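PDB 6ECI: pyridoxamine 5'-phosphate oxidase-related, FMN-binding protein from Mycobacterium smegmatis, which binds flavin-adenine dinucleotide as a homodimer and probably sequesters the cofactor, protecting mycobacteria against hypoxic and oxidative stress. Local coordinates for residues B[21-26]-B[68-73]; B[64-69]-B[81-86]. All coordinates share one frame; numbering follows the deposited sequence.

Contact 1 of 2, residues B[21-26]-B[68-73]; sequences LGRIVT and EADDHD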
ATOM      1  N   LEU B  21      -6.648   7.259  -2.274  1.00 16.01           N
ATOM      2  CA  LEU B  21      -5.352   7.009  -1.657  1.00 12.98           C
ATOM      3  C   LEU B  21      -4.813   5.669  -2.138  1.00 15.10           C
ATOM      4  O   LEU B  21      -5.477   4.637  -1.992  1.00 12.90           O
ATOM      5  CB  LEU B  21      -5.467   7.039  -0.132  1.00 12.93           C
ATOM      6  CG  LEU B  21      -4.148   7.108   0.636  1.00 25.06           C
ATOM      7  CD1 LEU B  21      -3.433   8.414   0.333  1.00 24.97           C
ATOM      8  CD2 LEU B  21      -4.400   6.970   2.127  1.00 20.82           C
ATOM      9  N   GLY B  22      -3.612   5.692  -2.711  1.00 18.86           N
ATOM     10  CA  GLY B  22      -2.933   4.491  -3.156  1.00 14.11           C
ATOM     11  C   GLY B  22      -1.470   4.519  -2.764  1.00 19.06           C
ATOM     12  O   GLY B  22      -1.049   5.408  -2.018  1.00 17.92           O
ATOM     13  N   ARG B  23      -0.677   3.570  -3.259  1.00 18.16           N
ATOM     14  CA  ARG B  23       0.701   3.434  -2.809  1.00 16.23           C
ATOM     15  C   ARG B  23       1.611   3.081  -3.974  1.00 18.98           C
ATOM     16  O   ARG B  23       1.336   2.132  -4.715  1.00 17.39           O
ATOM     17  CB  ARG B  23       0.808   2.368  -1.715  1.00 16.88           C
ATOM     18  CG  ARG B  23       0.096   2.747  -0.428  1.00 31.55           C
ATOM     19  CD  ARG B  23      -0.666   1.578   0.154  1.00 26.73           C
ATOM     20  NE  ARG B  23      -1.897   1.282  -0.568  1.00 44.90           N
ATOM     21  CZ  ARG B  23      -3.091   1.774  -0.250  1.00 22.90           C
ATOM     22  NH1 ARG B  23      -3.223   2.603   0.776  1.00 14.95           N
ATOM     23  NH2 ARG B  23      -4.155   1.435  -0.963  1.00 24.40           N
ATOM     24  N   ILE B  24       2.689   3.849  -4.129  1.00 14.40           N
ATOM     25  CA  ILE B  24       3.760   3.528  -5.063  1.00 13.05           C
ATOM     26  C   ILE B  24       4.762   2.630  -4.351  1.00 18.01           C
ATOM     27  O   ILE B  24       5.183   2.924  -3.224  1.00 18.40           O
ATOM     28  CB  ILE B  24       4.442   4.806  -5.580  1.00 14.69           C
ATOM     29  CG1 ILE B  24       3.505   5.594  -6.495  1.00 23.46           C
ATOM     30  CG2 ILE B  24       5.730   4.467  -6.315  1.00 17.74           C
ATOM     31  CD1 ILE B  24       3.445   5.078  -7.913  1.00 17.39           C
ATOM     32  N   VAL B  25       5.143   1.531  -4.995  1.00 13.69           N
ATOM     33  CA  VAL B  25       6.130   0.602  -4.453  1.00 20.17           C
ATOM     34  C   VAL B  25       7.314   0.572  -5.409  1.00 18.45           C
ATOM     35  O   VAL B  25       7.160   0.224  -6.586  1.00 17.85           O
ATOM     36  CB  VAL B  25       5.544  -0.806  -4.250  1.00 25.41           C
ATOM     37  CG1 VAL B  25       6.630  -1.782  -3.821  1.00 15.15           C
ATOM     38  CG2 VAL B  25       4.424  -0.770  -3.222  1.00 23.63           C
ATOM     39  N   THR B  26       8.488   0.943  -4.907  1.00 18.02           N
ATOM     40  CA  THR B  26       9.712   0.967  -5.692  1.00 25.03           C
ATOM     41  C   THR B  26      10.698  -0.051  -5.139  1.00 27.24           C
ATOM     42  O   THR B  26      10.701  -0.351  -3.941  1.00 28.98           O
ATOM     43  CB  THR B  26      10.345   2.363  -5.699  1.00 26.77           C
ATOM     44  OG1 THR B  26      10.558   2.802  -4.350  1.00 26.74           O
ATOM     45  CG2 THR B  26       9.438   3.352  -6.413  1.00 29.28           C
ATOM     46  N   GLU B  68      -0.661   0.334  -6.151  1.00 13.29           N
ATOM     47  CA  GLU B  68      -1.730  -0.469  -5.588  1.00 19.87           C
ATOM     48  C   GLU B  68      -2.716   0.432  -4.862  1.00 17.11           C
ATOM     49  O   GLU B  68      -2.349   1.468  -4.304  1.00 18.92           O
ATOM     50  CB  GLU B  68      -1.185  -1.540  -4.635  1.00 16.48           C
ATOM     51  CG  GLU B  68      -2.201  -2.591  -4.241  1.00 16.90           C
ATOM     52  CD  GLU B  68      -2.921  -2.252  -2.954  1.00 19.39           C
ATOM     53  OE1 GLU B  68      -2.512  -1.283  -2.282  1.00 19.57           O
ATOM     54  OE2 GLU B  68      -3.894  -2.960  -2.614  1.00 15.44           O
ATOM     55  N   ALA B  69      -3.981   0.024  -4.901  1.00 16.50           N
ATOM     56  CA  ALA B  69      -5.050   0.652  -4.143  1.00 15.64           C
ATOM     57  C   ALA B  69      -6.116  -0.406  -3.896  1.00 19.46           C
ATOM     58  O   ALA B  69      -6.276  -1.338  -4.690  1.00 19.64           O
ATOM     59  CB  ALA B  69      -5.631   1.863  -4.877  1.00 12.76           C
ATOM     60  N   ASP B  70      -6.830  -0.274  -2.781  1.00 17.89           N
ATOM     61  CA  ASP B  70      -7.803  -1.287  -2.399  1.00 18.77           C
ATOM     62  C   ASP B  70      -8.921  -0.637  -1.596  1.00 17.88           C
ATOM     63  O   ASP B  70      -8.885   0.559  -1.294  1.00 21.45           O
ATOM     64  CB  ASP B  70      -7.134  -2.422  -1.613  1.00 16.86           C
ATOM     65  CG  ASP B  70      -6.298  -1.923  -0.452  1.00 14.21           C
ATOM     66  OD1 ASP B  70      -6.783  -1.066   0.314  1.00 23.75           O
ATOM     67  OD2 ASP B  70      -5.157  -2.404  -0.288  1.00 16.94           O
ATOM     68  N   ASP B  71      -9.920  -1.446  -1.252  1.00 17.48           N
ATOM     69  CA  ASP B  71     -11.038  -1.037  -0.410  1.00 27.93           C
ATOM     70  C   ASP B  71     -11.785  -2.295   0.008  1.00 25.68           C
ATOM     71  O   ASP B  71     -11.599  -3.369  -0.572  1.00 20.54           O
ATOM     72  CB  ASP B  71     -11.968  -0.056  -1.129  1.00 26.37           C
ATOM     73  CG  ASP B  71     -12.808   0.756  -0.166  1.00 25.85           C
ATOM     74  OD1 ASP B  71     -12.259   1.241   0.845  1.00 27.00           O
ATOM     75  OD2 ASP B  71     -14.022   0.901  -0.416  1.00 37.64           O
ATOM     76  N   HIS B  72     -12.647  -2.147   1.014  1.00 22.79           N
ATOM     77  CA  HIS B  72     -13.330  -3.295   1.593  1.00 21.12           C
ATOM     78  C   HIS B  72     -14.525  -2.824   2.409  1.00 25.68           C
ATOM     79  O   HIS B  72     -14.575  -1.683   2.876  1.00 24.23           O
ATOM     80  CB  HIS B  72     -12.389  -4.104   2.487  1.00 14.97           C
ATOM     81  CG  HIS B  72     -12.106  -3.441   3.798  1.00 21.55           C
ATOM     82  ND1 HIS B  72     -12.837  -3.704   4.937  1.00 17.46           N
ATOM     83  CD2 HIS B  72     -11.195  -2.501   4.144  1.00 22.89           C
ATOM     84  CE1 HIS B  72     -12.375  -2.967   5.932  1.00 24.89           C
ATOM     85  NE2 HIS B  72     -11.380  -2.229   5.477  1.00 18.83           N
ATOM     86  N   ASP B  73     -15.484  -3.733   2.583  1.00 33.68           N
ATOM     87  CA  ASP B  73     -16.507  -3.581   3.609  1.00 32.29           C
ATOM     88  C   ASP B  73     -16.391  -4.742   4.589  1.00 36.35           C
ATOM     89  O   ASP B  73     -15.359  -5.421   4.625  1.00 30.45           O
ATOM     90  CB  ASP B  73     -17.912  -3.504   3.000  1.00 21.08           C
ATOM     91  CG  ASP B  73     -18.240  -4.686   2.099  1.00 28.28           C
ATOM     92  OD1 ASP B  73     -17.647  -5.771   2.263  1.00 33.60           O
ATOM     93  OD2 ASP B  73     -19.113  -4.525   1.219  1.00 41.39           O
TER
HETATM   94  O   HOH W   1      -6.721   2.022  -1.443  1.00 16.53           O
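Arg-23 and Glu-68 sit opposite one another on adjacent antiparallel strands, their side chains running side by side off the same face of the sheet. Arg-23 NE donates to Glu-68 OE1 at 3.1 Å, a salt bridge that meets OE1 nearly along its C-O axis but tilted out of the guanidinium plane, which is turned 47° from the carboxylate plane; NH2 adds a weak bond to the same oxygen. The arginine chain bends at chi2 (138°) and chi3 (-75°), which lays the guanidinium edge along the neighbouring strand, with NH2 3.4 Å from Ala-69 CA. Beneath the side chains the same two residues form a hydrogen-bonded pair: Arg-23 N to Glu-68 O at 2.9 Å and Glu-68 N to Arg-23 O at 3.0 Å. Beyond Gly-22 and Ala-69 the strands are joined by a water, which accepts from Arg-23 NH2 and Asp-70 N and donates to Leu-21 O. Arg-23 NH1 makes its salt bridge with Asp-70 of the second subunit, and Asp-70 here is met by Arg-23 of that subunit. The result is a buried, reciprocal salt-bridge network at the dimer interface, built on the antiparallel sheet of an FMN-binding-clan fold and bordered by Leu-21 of the FAD pocket.

Contact 2 of 2, residues B[64-69]-B[81-86]; sequences NVLFEA and IVRGVA. With FAD (flavin-adenine dinucleotide), chain C.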
ATOM      1  N   ASN B  64      10.750   1.495 -12.950  1.00 30.12           N
ATOM      2  CA  ASN B  64       9.610   0.593 -12.880  1.00 26.89           C
ATOM      3  C   ASN B  64       9.045   0.602 -11.468  1.00 28.79           C
ATOM      4  O   ASN B  64       9.780   0.406 -10.495  1.00 34.60           O
ATOM      5  CB  ASN B  64      10.025  -0.820 -13.282  1.00 24.14           C
ATOM      6  CG  ASN B  64      10.631  -0.874 -14.670  1.00 30.55           C
ATOM      7  OD1 ASN B  64      10.186  -0.178 -15.583  1.00 40.46           O
ATOM      8  ND2 ASN B  64      11.660  -1.696 -14.833  1.00 35.79           N
ATOM      9  N   VAL B  65       7.738   0.839 -11.352  1.00 23.55           N
ATOM     10  CA  VAL B  65       7.089   0.967 -10.058  1.00 21.05           C
ATOM     11  C   VAL B  65       5.850   0.084 -10.015  1.00 25.13           C
ATOM     12  O   VAL B  65       5.265  -0.269 -11.041  1.00 27.48           O
ATOM     13  CB  VAL B  65       6.698   2.426  -9.736  1.00 28.94           C
ATOM     14  CG1 VAL B  65       7.919   3.333  -9.761  1.00 18.78           C
ATOM     15  CG2 VAL B  65       5.620   2.915 -10.700  1.00 19.07           C
ATOM     16  N   LEU B  66       5.462  -0.269  -8.794  1.00 22.97           N
ATOM     17  CA  LEU B  66       4.163  -0.859  -8.513  1.00 19.75           C
ATOM     18  C   LEU B  66       3.226   0.218  -7.985  1.00 18.23           C
ATOM     19  O   LEU B  66       3.633   1.074  -7.194  1.00 17.65           O
ATOM     20  CB  LEU B  66       4.282  -1.986  -7.486  1.00 22.60           C
ATOM     21  CG  LEU B  66       4.767  -3.338  -7.998  1.00 28.78           C
ATOM     22  CD1 LEU B  66       4.953  -4.304  -6.848  1.00 27.68           C
ATOM     23  CD2 LEU B  66       3.760  -3.876  -8.976  1.00 36.83           C
ATOM     24  N   PHE B  67       1.977   0.183  -8.434  1.00 18.81           N
ATOM     25  CA  PHE B  67       0.925   1.003  -7.851  1.00 18.06           C
ATOM     26  C   PHE B  67      -0.196   0.097  -7.370  1.00 14.85           C
ATOM     27  O   PHE B  67      -0.639  -0.793  -8.104  1.00 11.12           O
ATOM     28  CB  PHE B  67       0.366   2.023  -8.837  1.00 14.65           C
ATOM     29  CG  PHE B  67      -0.800   2.796  -8.292  1.00 15.89           C
ATOM     30  CD1 PHE B  67      -0.593   3.873  -7.447  1.00 14.72           C
ATOM     31  CD2 PHE B  67      -2.099   2.436  -8.606  1.00 15.96           C
ATOM     32  CE1 PHE B  67      -1.658   4.585  -6.938  1.00 17.92           C
ATOM     33  CE2 PHE B  67      -3.169   3.143  -8.097  1.00 17.96           C
ATOM     34  CZ  PHE B  67      -2.948   4.220  -7.260  1.00 15.50           C
ATOM     35  N   GLU B  68      -0.661   0.334  -6.151  1.00 13.29           N
ATOM     36  CA  GLU B  68      -1.730  -0.469  -5.588  1.00 19.87           C
ATOM     37  C   GLU B  68      -2.716   0.432  -4.862  1.00 17.11           C
ATOM     38  O   GLU B  68      -2.349   1.468  -4.304  1.00 18.92           O
ATOM     39  CB  GLU B  68      -1.185  -1.540  -4.635  1.00 16.48           C
ATOM     40  CG  GLU B  68      -2.201  -2.591  -4.241  1.00 16.90           C
ATOM     41  CD  GLU B  68      -2.921  -2.252  -2.954  1.00 19.39           C
ATOM     42  OE1 GLU B  68      -2.512  -1.283  -2.282  1.00 19.57           O
ATOM     43  OE2 GLU B  68      -3.894  -2.960  -2.614  1.00 15.44           O
ATOM     44  N   ALA B  69      -3.981   0.024  -4.901  1.00 16.50           N
ATOM     45  CA  ALA B  69      -5.050   0.652  -4.143  1.00 15.64           C
ATOM     46  C   ALA B  69      -6.116  -0.406  -3.896  1.00 19.46           C
ATOM     47  O   ALA B  69      -6.276  -1.338  -4.690  1.00 19.64           O
ATOM     48  CB  ALA B  69      -5.631   1.863  -4.877  1.00 12.76           C
ATOM     49  N   ILE B  81      -3.581  -3.783  -8.715  1.00 14.43           N
ATOM     50  CA  ILE B  81      -2.142  -3.565  -8.790  1.00 20.29           C
ATOM     51  C   ILE B  81      -1.783  -3.194 -10.222  1.00 20.32           C
ATOM     52  O   ILE B  81      -2.147  -3.907 -11.164  1.00 23.86           O
ATOM     53  CB  ILE B  81      -1.347  -4.804  -8.334  1.00 23.04           C
ATOM     54  CG1 ILE B  81      -1.701  -5.170  -6.894  1.00 24.10           C
ATOM     55  CG2 ILE B  81       0.145  -4.546  -8.445  1.00 26.10           C
ATOM     56  CD1 ILE B  81      -1.056  -6.452  -6.422  1.00 14.08           C
ATOM     57  N   VAL B  82      -1.067  -2.085 -10.381  1.00 23.48           N
ATOM     58  CA  VAL B  82      -0.621  -1.600 -11.681  1.00 20.44           C
ATOM     59  C   VAL B  82       0.898  -1.693 -11.726  1.00 26.15           C
ATOM     60  O   VAL B  82       1.590  -1.087 -10.896  1.00 24.92           O
ATOM     61  CB  VAL B  82      -1.087  -0.159 -11.941  1.00 21.91           C
ATOM     62  CG1 VAL B  82      -0.389   0.414 -13.168  1.00 23.01           C
ATOM     63  CG2 VAL B  82      -2.595  -0.110 -12.107  1.00 17.61           C
ATOM     64  N   ARG B  83       1.417  -2.455 -12.683  1.00 28.59           N
ATOM     65  CA  ARG B  83       2.839  -2.453 -13.000  1.00 25.27           C
ATOM     66  C   ARG B  83       3.070  -1.524 -14.180  1.00 20.01           C
ATOM     67  O   ARG B  83       2.425  -1.671 -15.223  1.00 19.76           O
ATOM     68  CB  ARG B  83       3.349  -3.858 -13.332  1.00 29.18           C
ATOM     69  CG  ARG B  83       3.116  -4.885 -12.243  1.00 41.22           C
ATOM     70  CD  ARG B  83       4.222  -5.935 -12.214  1.00 49.94           C
ATOM     71  NE  ARG B  83       3.882  -7.054 -11.336  1.00 79.26           N
ATOM     72  CZ  ARG B  83       4.479  -7.317 -10.174  1.00 64.12           C
ATOM     73  NH1 ARG B  83       5.470  -6.550  -9.735  1.00 57.15           N
ATOM     74  NH2 ARG B  83       4.087  -8.359  -9.454  1.00 56.21           N
ATOM     75  N   GLY B  84       3.979  -0.575 -14.016  1.00 20.14           N
ATOM     76  CA  GLY B  84       4.260   0.349 -15.090  1.00 20.59           C
ATOM     77  C   GLY B  84       5.496   1.174 -14.822  1.00 20.72           C
ATOM     78  O   GLY B  84       6.314   0.845 -13.960  1.00 20.64           O
ATOM     79  N   VAL B  85       5.623   2.258 -15.585  1.00 19.97           N
ATOM     80  CA  VAL B  85       6.743   3.182 -15.474  1.00 23.15           C
ATOM     81  C   VAL B  85       6.204   4.555 -15.106  1.00 25.10           C
ATOM     82  O   VAL B  85       5.188   4.999 -15.653  1.00 24.57           O
ATOM     83  CB  VAL B  85       7.559   3.249 -16.782  1.00 23.03           C
ATOM     84  CG1 VAL B  85       8.793   4.115 -16.590  1.00 27.52           C
ATOM     85  CG2 VAL B  85       7.946   1.852 -17.237  1.00 38.45           C
ATOM     86  N   ALA B  86       6.881   5.220 -14.173  1.00 15.10           N
ATOM     87  CA  ALA B  86       6.511   6.566 -13.759  1.00 17.50           C
ATOM     88  C   ALA B  86       7.231   7.572 -14.648  1.00 19.87           C
ATOM     89  O   ALA B  86       8.464   7.567 -14.729  1.00 26.24           O
ATOM     90  CB  ALA B  86       6.855   6.802 -12.289  1.00 11.85           C
TER
HETATM   91  PA  FAD C 201      -0.989 -15.605  -7.969  1.00 40.04           P
HETATM   92  O1A FAD C 201      -2.207 -16.143  -8.625  1.00 37.56           O
HETATM   93  O2A FAD C 201       0.243 -16.511  -8.026  1.00 41.29           O
HETATM   94  O5B FAD C 201      -0.616 -14.183  -8.537  1.00 39.32           O
HETATM   95  C5B FAD C 201      -0.467 -13.954  -9.954  1.00 39.74           C
HETATM   96  C4B FAD C 201      -0.480 -12.469 -10.210  1.00 39.20           C
HETATM   97  O4B FAD C 201      -1.784 -11.943  -9.888  1.00 34.58           O
HETATM   98  C3B FAD C 201       0.485 -11.654  -9.360  1.00 38.50           C
HETATM   99  O3B FAD C 201       1.784 -11.615  -9.939  1.00 39.04           O
HETATM  100  C2B FAD C 201      -0.171 -10.271  -9.350  1.00 24.58           C
HETATM  101  O2B FAD C 201       0.226  -9.473 -10.459  1.00 45.45           O
HETATM  102  C1B FAD C 201      -1.666 -10.612  -9.416  1.00 32.78           C
HETATM  103  N9A FAD C 201      -2.349 -10.512  -8.132  1.00 29.99           N
HETATM  104  C8A FAD C 201      -2.370 -11.442  -7.124  1.00 30.45           C
HETATM  105  N7A FAD C 201      -3.060 -11.078  -6.071  1.00 31.47           N
HETATM  106  C5A FAD C 201      -3.525  -9.808  -6.410  1.00 30.96           C
HETATM  107  C6A FAD C 201      -4.320  -8.880  -5.717  1.00 27.40           C
HETATM  108  N6A FAD C 201      -4.815  -9.079  -4.494  1.00 27.34           N
HETATM  109  N1A FAD C 201      -4.602  -7.713  -6.345  1.00 26.93           N
HETATM  110  C2A FAD C 201      -4.117  -7.508  -7.571  1.00 26.32           C
HETATM  111  N3A FAD C 201      -3.353  -8.308  -8.315  1.00 23.47           N
HETATM  112  C4A FAD C 201      -3.092  -9.458  -7.671  1.00 23.06           C
HETATM  113  N1  FAD C 201      -4.771 -13.172   1.302  1.00 23.60           N
HETATM  114  C2  FAD C 201      -4.496 -13.735   2.513  1.00 26.99           C
HETATM  115  O2  FAD C 201      -3.774 -14.733   2.614  1.00 30.71           O
HETATM  116  N3  FAD C 201      -5.031 -13.184   3.663  1.00 26.40           N
HETATM  117  C4  FAD C 201      -5.850 -12.075   3.728  1.00 28.47           C
HETATM  118  O4  FAD C 201      -6.267 -11.675   4.815  1.00 28.98           O
HETATM  119  C4X FAD C 201      -6.138 -11.485   2.435  1.00 27.49           C
HETATM  120  N5  FAD C 201      -6.907 -10.432   2.399  1.00 30.94           N
HETATM  121  C5X FAD C 201      -7.180  -9.870   1.161  1.00 28.93           C
HETATM  122  C6  FAD C 201      -8.001  -8.746   1.103  1.00 23.39           C
HETATM  123  C7  FAD C 201      -8.306  -8.145  -0.114  1.00 23.59           C
HETATM  124  C7M FAD C 201      -9.196  -6.930  -0.139  1.00 31.21           C
HETATM  125  C8  FAD C 201      -7.777  -8.677  -1.302  1.00 31.69           C
HETATM  126  C8M FAD C 201      -8.090  -8.053  -2.635  1.00 28.78           C
HETATM  127  C9  FAD C 201      -6.957  -9.800  -1.248  1.00 28.13           C
HETATM  128  C9A FAD C 201      -6.658 -10.397  -0.029  1.00 25.28           C
HETATM  129  N10 FAD C 201      -5.835 -11.539   0.060  1.00 30.85           N
HETATM  130  C10 FAD C 201      -5.550 -12.106   1.277  1.00 29.13           C
HETATM  131  C1' FAD C 201      -5.240 -12.132  -1.144  1.00 28.77           C
HETATM  132  C2' FAD C 201      -3.793 -11.697  -1.356  1.00 25.80           C
HETATM  133  O2' FAD C 201      -3.693 -10.275  -1.288  1.00 28.74           O
HETATM  134  C3' FAD C 201      -3.314 -12.172  -2.728  1.00 20.11           C
HETATM  135  O3' FAD C 201      -4.347 -11.950  -3.680  1.00 31.26           O
HETATM  136  C4' FAD C 201      -2.909 -13.644  -2.771  1.00 26.78           C
HETATM  137  O4' FAD C 201      -2.015 -13.926  -1.693  1.00 30.39           O
HETATM  138  C5' FAD C 201      -2.276 -14.025  -4.091  1.00 31.88           C
HETATM  139  O5' FAD C 201      -2.026 -15.446  -4.101  1.00 40.14           O
HETATM  140  P   FAD C 201      -2.034 -16.264  -5.445  1.00 41.89           P
HETATM  141  O1P FAD C 201      -3.480 -16.408  -5.929  1.00 41.09           O
HETATM  142  O2P FAD C 201      -1.270 -17.524  -5.299  1.00 36.98           O
HETATM  143  O3P FAD C 201      -1.287 -15.291  -6.445  1.00 41.21           O
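Phe-67 and Val-82, and further along Val-65 and Gly-84, are the hydrogen-bonded pairs of this antiparallel ladder, whose two strands run at 162° to each other. The Phe-67 rung is the shorter, with Val-82 N to Phe-67 O at 2.7 Å; Gly-84 N reaches Val-65 O at 3.3 Å. Between the rungs, Leu-66 CA sends a CA-H...O contact to Val-82 O.

On the sheet face that carries Leu-66, Ile-81 and Arg-83, with CG anti to the carbonyl carbon (chi1 -79°) the leucine runs alongside the arginine and brings CD2 over one face of the guanidinium, 3.3 Å from NH1. CD2 also touches Ile-81 CG2 at 3.7 Å. The tip of the arginine is held by the second subunit, where NH1 donates to the carbonyl of Ser-32; the FAD ribose hydroxyl O3B lies off the guanidinium edge. Ile-81 CG1 and CD1 both reach C2A of the adenine at 3.4 Å, while Glu-68 CG packs against that same CG1. Toward the end of the ladder, Asn-64 OD1 rests on Val-85 CG2.

The reverse face is apolar: Phe-67 CB meets Val-82 CB at 4.1 Å, with the phenyl ring edge toward the valine. These two strands form the hairpin 64-72/77-88. Strand 21-28 flanks its first arm, strands 114-119 and 121-127 pair with its second, Phe-67 makes an edge-to-face stack with Phe-39 of strand 31-41, and Val-117 of strand 114-119 covers Val-65 and Val-82.

Overall arrangement
Strand 64-72 serves both contacts, pairing with strand 21-28 in contact 1 and with strand 77-88 in contact 2, and Glu-68 and Ala-69 belong to both. The two centres lie about 10 Å apart in one antiparallel sheet. A probable backbone hydrogen bond, Val-25 N to Leu-66 O at 2.7 Å, continues the pairing between them, and Thr-26 CG2 packs on Val-65 CG1. Each contact reaches the second subunit and borders bound FAD: the Leu-21 side chain lies about 4 Å from one FAD, while Ile-81 meets the adenine of the other. Ser-79 of this chain and Pro-36 of the second subunit both hydrogen-bond the FAD beside contact 2.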